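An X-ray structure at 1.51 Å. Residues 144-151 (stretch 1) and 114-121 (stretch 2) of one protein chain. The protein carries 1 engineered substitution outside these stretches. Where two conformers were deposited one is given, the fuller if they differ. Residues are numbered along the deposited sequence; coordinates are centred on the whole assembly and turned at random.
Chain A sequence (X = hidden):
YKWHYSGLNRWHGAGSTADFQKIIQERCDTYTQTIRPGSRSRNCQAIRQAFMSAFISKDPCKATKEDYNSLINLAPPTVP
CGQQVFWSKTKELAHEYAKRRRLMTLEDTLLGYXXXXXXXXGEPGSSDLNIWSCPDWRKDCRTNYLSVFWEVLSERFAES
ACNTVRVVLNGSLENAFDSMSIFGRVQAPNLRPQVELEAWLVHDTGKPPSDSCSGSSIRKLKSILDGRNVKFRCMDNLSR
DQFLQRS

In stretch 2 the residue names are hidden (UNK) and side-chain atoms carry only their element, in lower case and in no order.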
ATOM      1  N   ASN A 144      14.036  19.588 -20.100  1.00  3.74           N
ATOM      2  CA  ASN A 144      13.283  18.402 -20.552  1.00  3.67           C
ATOM      3  C   ASN A 144      12.707  17.681 -19.333  1.00  3.64           C
ATOM      4  O   ASN A 144      13.188  17.891 -18.204  1.00  3.89           O
ATOM      5  CB  ASN A 144      14.194  17.488 -21.359  1.00  3.62           C
ATOM      6  CG  ASN A 144      15.309  16.897 -20.525  1.00  4.44           C
ATOM      7  OD1 ASN A 144      16.456  17.389 -20.545  1.00  5.62           O
ATOM      8  ND2 ASN A 144      14.984  15.898 -19.759  1.00  3.37           N
ATOM      9  N   TYR A 145      11.652  16.882 -19.545  1.00  3.77           N
ATOM     10  CA  TYR A 145      10.916  16.302 -18.431  1.00  3.55           C
ATOM     11  C   TYR A 145      11.740  15.330 -17.554  1.00  3.62           C
ATOM     12  O   TYR A 145      11.513  15.241 -16.326  1.00  3.92           O
ATOM     13  CB  TYR A 145       9.583  15.677 -18.929  1.00  3.37           C
ATOM     14  CG  TYR A 145       8.571  16.778 -19.129  1.00  3.80           C
ATOM     15  CD1 TYR A 145       8.377  17.379 -20.375  1.00  4.52           C
ATOM     16  CD2 TYR A 145       7.889  17.301 -18.035  1.00  4.23           C
ATOM     17  CE1 TYR A 145       7.467  18.454 -20.515  1.00  4.34           C
ATOM     18  CE2 TYR A 145       6.989  18.356 -18.149  1.00  4.28           C
ATOM     19  CZ  TYR A 145       6.773  18.927 -19.397  1.00  4.43           C
ATOM     20  OH  TYR A 145       5.905  19.990 -19.474  1.00  4.74           O
ATOM     21  N   LEU A 146      12.690  14.616 -18.154  1.00  3.60           N
ATOM     22  CA  LEU A 146      13.502  13.677 -17.358  1.00  4.12           C
ATOM     23  C   LEU A 146      14.448  14.447 -16.429  1.00  4.07           C
ATOM     24  O   LEU A 146      14.475  14.233 -15.218  1.00  4.13           O
ATOM     25  CB  LEU A 146      14.245  12.702 -18.285  1.00  4.50           C
ATOM     26  CG  LEU A 146      15.298  11.800 -17.642  1.00  5.20           C
ATOM     27  CD1 LEU A 146      14.674  10.991 -16.562  1.00  5.65           C
ATOM     28  CD2 LEU A 146      15.939  10.892 -18.729  1.00  5.74           C
ATOM     29  N   SER A 147      15.198  15.392 -16.992  1.00  4.21           N
ATOM     30  CA  SER A 147      16.136  16.196 -16.206  1.00  4.17           C
ATOM     31  C   SER A 147      15.426  17.024 -15.137  1.00  4.01           C
ATOM     32  O   SER A 147      15.863  17.072 -13.965  1.00  4.35           O
ATOM     33  CB  SER A 147      16.927  17.130 -17.153  1.00  4.09           C
ATOM     34  OG  SER A 147      17.702  16.364 -18.059  1.00  4.67           O
ATOM     35  N   VAL A 148      14.320  17.676 -15.524  1.00  3.92           N
ATOM     36  CA  VAL A 148      13.582  18.508 -14.585  1.00  3.77           C
ATOM     37  C   VAL A 148      12.987  17.678 -13.429  1.00  3.86           C
ATOM     38  O   VAL A 148      12.986  18.103 -12.266  1.00  4.01           O
ATOM     39  CB  VAL A 148      12.547  19.387 -15.309  1.00  3.73           C
ATOM     40  CG1 VAL A 148      11.640  20.055 -14.304  1.00  4.04           C
ATOM     41  CG2 VAL A 148      13.308  20.407 -16.155  1.00  3.82           C
ATOM     42  N   PHE A 149      12.521  16.467 -13.719  1.00  3.38           N
ATOM     43  CA  PHE A 149      12.020  15.581 -12.658  1.00  3.48           C
ATOM     44  C   PHE A 149      13.108  15.390 -11.593  1.00  3.68           C
ATOM     45  O   PHE A 149      12.873  15.557 -10.383  1.00  3.86           O
ATOM     46  CB  PHE A 149      11.659  14.213 -13.241  1.00  3.44           C
ATOM     47  CG  PHE A 149      11.368  13.185 -12.195  1.00  3.37           C
ATOM     48  CD1 PHE A 149      10.100  13.103 -11.599  1.00  3.35           C
ATOM     49  CD2 PHE A 149      12.361  12.310 -11.790  1.00  3.84           C
ATOM     50  CE1 PHE A 149       9.831  12.103 -10.590  1.00  3.44           C
ATOM     51  CE2 PHE A 149      12.105  11.339 -10.800  1.00  3.83           C
ATOM     52  CZ  PHE A 149      10.846  11.242 -10.221  1.00  3.32           C
ATOM     53  N   TRP A 150      14.309  15.011 -12.027  1.00  3.61           N
ATOM     54  CA  TRP A 150      15.341  14.696 -11.019  1.00  3.65           C
ATOM     55  C   TRP A 150      15.777  15.974 -10.291  1.00  3.92           C
ATOM     56  O   TRP A 150      16.165  15.921  -9.124  1.00  3.99           O
ATOM     57  CB  TRP A 150      16.516  13.967 -11.678  1.00  3.81           C
ATOM     58  CG  TRP A 150      16.140  12.571 -12.024  1.00  3.70           C
ATOM     59  CD1 TRP A 150      15.941  12.064 -13.278  1.00  4.19           C
ATOM     60  CD2 TRP A 150      15.916  11.482 -11.114  1.00  3.93           C
ATOM     61  NE1 TRP A 150      15.587  10.723 -13.212  1.00  3.50           N
ATOM     62  CE2 TRP A 150      15.557  10.352 -11.879  1.00  3.62           C
ATOM     63  CE3 TRP A 150      15.941  11.363  -9.718  1.00  3.89           C
ATOM     64  CZ2 TRP A 150      15.274   9.097 -11.281  1.00  3.81           C
ATOM     65  CZ3 TRP A 150      15.645  10.144  -9.132  1.00  3.74           C
ATOM     66  CH2 TRP A 150      15.313   9.016  -9.904  1.00  3.40           C
ATOM     67  N   GLU A 151      15.732  17.106 -10.990  1.00  4.12           N
ATOM     68  CA  GLU A 151      16.094  18.383 -10.365  1.00  4.42           C
ATOM     69  C   GLU A 151      15.081  18.706  -9.265  1.00  4.05           C
ATOM     70  O   GLU A 151      15.475  19.024  -8.125  1.00  4.57           O
ATOM     71  CB  GLU A 151      16.179  19.473 -11.454  1.00  5.09           C
ATOM     72  CG  GLU A 151      15.982  20.916 -11.087  1.00  7.39           C
ATOM     73  CD  GLU A 151      15.624  21.713 -12.365  1.00 10.10           C
ATOM     74  OE1 GLU A 151      16.334  21.537 -13.385  1.00 12.03           O
ATOM     75  OE2 GLU A 151      14.621  22.449 -12.385  1.00 11.24           O
ATOM     76  N   UNK A 114      10.336   4.638  -8.463  1.00  3.50           N
ATOM     77  CA  UNK A 114       9.600   4.458  -9.723  1.00  3.77           C
ATOM     78  C   UNK A 114      10.468   4.821 -10.936  1.00  3.66           C
ATOM     79  O   UNK A 114      10.444   4.124 -11.942  1.00  3.97           O
ATOM     80  c   UNK A 114       7.159   3.864  -8.089  1.00  6.00           C
ATOM     81  c   UNK A 114       7.037   4.781  -9.283  1.00  5.64           C
ATOM     82  c   UNK A 114       8.356   5.344  -9.763  1.00  4.02           C
ATOM     83  c   UNK A 114       5.922   5.895  -9.153  1.00  5.23           C
ATOM     84  N   UNK A 115      11.194   5.946 -10.844  1.00  3.41           N
ATOM     85  CA  UNK A 115      11.828   6.551 -12.020  1.00  3.22           C
ATOM     86  C   UNK A 115      13.248   6.071 -12.285  1.00  3.62           C
ATOM     87  O   UNK A 115      13.758   6.237 -13.366  1.00  3.60           O
ATOM     88  c   UNK A 115      11.811   8.078 -11.842  1.00  3.63           C
ATOM     89  N   UNK A 116      13.885   5.431 -11.299  1.00  3.70           N
ATOM     90  CA  UNK A 116      15.307   5.111 -11.409  1.00  4.17           C
ATOM     91  C   UNK A 116      15.577   4.288 -12.663  1.00  3.77           C
ATOM     92  O   UNK A 116      14.932   3.244 -12.870  1.00  3.94           O
ATOM     93  c   UNK A 116      17.245   4.190 -10.015  1.00  5.97           C
ATOM     94  o   UNK A 116      17.992   4.938 -10.651  1.00  6.22           O
ATOM     95  o   UNK A 116      17.663   3.349  -9.199  1.00  8.30           O
ATOM     96  c   UNK A 116      15.723   4.286 -10.183  1.00  4.20           C
ATOM     97  N   UNK A 117      16.526   4.758 -13.476  1.00  4.16           N
ATOM     98  CA  UNK A 117      16.915   4.020 -14.677  1.00  4.29           C
ATOM     99  C   UNK A 117      15.996   4.160 -15.873  1.00  4.61           C
ATOM    100  O   UNK A 117      16.325   3.641 -16.957  1.00  5.44           O
ATOM    101  N   UNK A 118      14.865   4.847 -15.711  1.00  3.97           N
ATOM    102  CA  UNK A 118      13.926   4.995 -16.823  1.00  3.84           C
ATOM    103  C   UNK A 118      14.167   6.284 -17.625  1.00  3.67           C
ATOM    104  O   UNK A 118      14.850   7.226 -17.164  1.00  3.98           O
ATOM    105  c   UNK A 118      12.511   2.500 -16.036  1.00  4.28           C
ATOM    106  c   UNK A 118      10.593   3.851 -15.096  1.00  4.04           C
ATOM    107  c   UNK A 118      12.476   4.986 -16.346  1.00  3.98           C
ATOM    108  c   UNK A 118      12.104   3.842 -15.405  1.00  3.69           C
ATOM    109  N   UNK A 119      13.600   6.291 -18.832  0.50  3.96           N
ATOM    110  CA  UNK A 119      13.595   7.447 -19.724  0.50  4.25           C
ATOM    111  C   UNK A 119      12.152   7.733 -20.097  0.50  4.01           C
ATOM    112  O   UNK A 119      11.347   6.814 -20.230  0.50  4.00           O
ATOM    113  n   UNK A 119      20.216   7.501 -20.371  0.50  9.01           N
ATOM    114  n   UNK A 119      18.667   8.271 -21.890  0.50  9.01           N
ATOM    115  c   UNK A 119      15.835   6.713 -20.730  0.50  5.50           C
ATOM    116  n   UNK A 119      17.988   7.563 -19.808  0.50  7.78           N
ATOM    117  c   UNK A 119      18.956   7.777 -20.689  0.50  8.65           C
ATOM    118  c   UNK A 119      16.577   7.843 -20.055  0.50  6.64           C
ATOM    119  c   UNK A 119      14.394   7.126 -20.993  0.50  4.47           C
ATOM    120  N   UNK A 120      11.816   9.010 -20.261  1.00  3.99           N
ATOM    121  CA  UNK A 120      10.503   9.326 -20.759  1.00  3.77           C
ATOM    122  C   UNK A 120      10.441  10.707 -21.339  1.00  3.80           C
ATOM    123  O   UNK A 120      11.188  11.615 -20.948  1.00  3.94           O
ATOM    124  c   UNK A 120      11.968   9.068 -15.673  1.00  3.94           C
ATOM    125  c   UNK A 120       9.655  10.179 -18.473  1.00  3.19           C
ATOM    126  c   UNK A 120      11.321   8.942 -16.890  1.00  3.91           C
ATOM    127  n   UNK A 120       9.487  11.994 -17.131  1.00  3.94           N
ATOM    128  c   UNK A 120       9.460   9.194 -19.650  1.00  3.61           C
ATOM    129  c   UNK A 120       9.090  11.403 -18.325  1.00  3.49           C
ATOM    130  c   UNK A 120      11.801  10.217 -14.882  1.00  3.43           C
ATOM    131  c   UNK A 120      10.480   9.975 -17.312  1.00  3.53           C
ATOM    132  c   UNK A 120      11.006  11.264 -15.282  1.00  3.29           C
ATOM    133  c   UNK A 120      10.347  11.128 -16.494  1.00  3.41           C
ATOM    134  N   UNK A 121       9.555  10.833 -22.308  1.00  3.66           N
ATOM    135  CA  UNK A 121       9.197  12.133 -22.881  1.00  3.65           C
ATOM    136  C   UNK A 121       7.927  11.931 -23.703  1.00  3.84           C
ATOM    137  O   UNK A 121       7.600  10.791 -24.077  1.00  3.89           O
ATOM    138  c   UNK A 121      10.346  12.715 -23.728  1.00  3.99           C
ATOM    139  s   UNK A 121      10.749  11.789 -25.284  1.00  4.90           S
TER
HETATM  140  O   HOH W   1      15.370   8.191 -14.669  1.00  4.47           O
HETATM  141  O   HOH W   2      12.509  14.048 -21.252  1.00  5.23           O

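Position 114 lies in the last turn of a helix that begins earlier in the chain. Its side chain has four carbons and no heteroatom, forked at the second, which makes it Leu114. It is buried, but its side chain comes no nearer to stretch 1 than 6.4 Å, from Leu114 CB to Phe149 CZ, so its apolar branches suit a place in the interior rather than this contact.

Position 115 carries a single carbon, CB, which points toward stretch 1. Phe149 CE2 lies 3.4 Å from this CB and Trp150 CZ2 lies 3.7 Å from the same atom. One carbon defines Ala115, and a methyl group suits a site where two aromatic rings already come within van der Waals distance.

At position 116 two carbons are present, the second bearing two oxygens: a carboxylate on a short stem, hence Asp116. It is the first residue to leave helical geometry. Its CA-to-CB bond points away from stretch 1, and the carboxylate is hydrogen-bonded elsewhere in the structure; the backbone makes the approach, with Asp116 N 3.9 Å from Trp150 CZ2, near the plane of the indole.

Position 117 has no side-chain atoms and is Gly117. Its phi of 79° is a value glycine adopts readily, and it fits the third place of a type II turn running from Ala115 to position 118.

Position 118 has four carbons forked at the second, so it is Leu118. The turn closes with a hydrogen bond from Leu118 N to Ala115 O (2.9 Å). The residue is buried and its CA-to-CB bond points sideways to stretch 1, while Leu118 O sits 3.8 Å from Leu146 CD1.

Position 119 shows three carbons, a nitrogen, and a carbon carrying two more nitrogens: a guanidinium, thus Arg119, modelled here in one of two deposited conformers. The residue is exposed, as suits a charged group, yet its aliphatic part still packs, Arg119 CD lying 3.4 Å from Leu146 CD2.

Position 120 has one carbon leading to fused five- and six-membered rings with one nitrogen, the indole of Trp120. Leu146 CD1 sits over one face, 3.7 Å from the centroid of the six-membered ring, in a CH-pi contact. The edge of the indole meets the face of Phe149, with planes at 80°, and Trp120 CZ2 is 3.6 Å from Phe149 CB. A broad, flat side chain can offer both surfaces at once.

Position 121 has one carbon and one sulfur, hence Cys121. It is buried and bonded covalently to a group elsewhere in the structure.

The contact is chiefly apolar, with no direct hydrogen bond between the stretches. Trp120 and Ala115 pack against Leu146, Phe149 and Trp150 on the helix. Water supplies the polar links: one molecule accepts from Trp150 NE1 (2.9 Å) and donates to Ala115 O (2.8 Å) and Leu118 O (2.7 Å), tying the turn to the helix; a second accepts from Leu146 N (3.2 Å) and donates to Trp120 O (2.8 Å).

Stretch 2 (114-121) LADGLRWC
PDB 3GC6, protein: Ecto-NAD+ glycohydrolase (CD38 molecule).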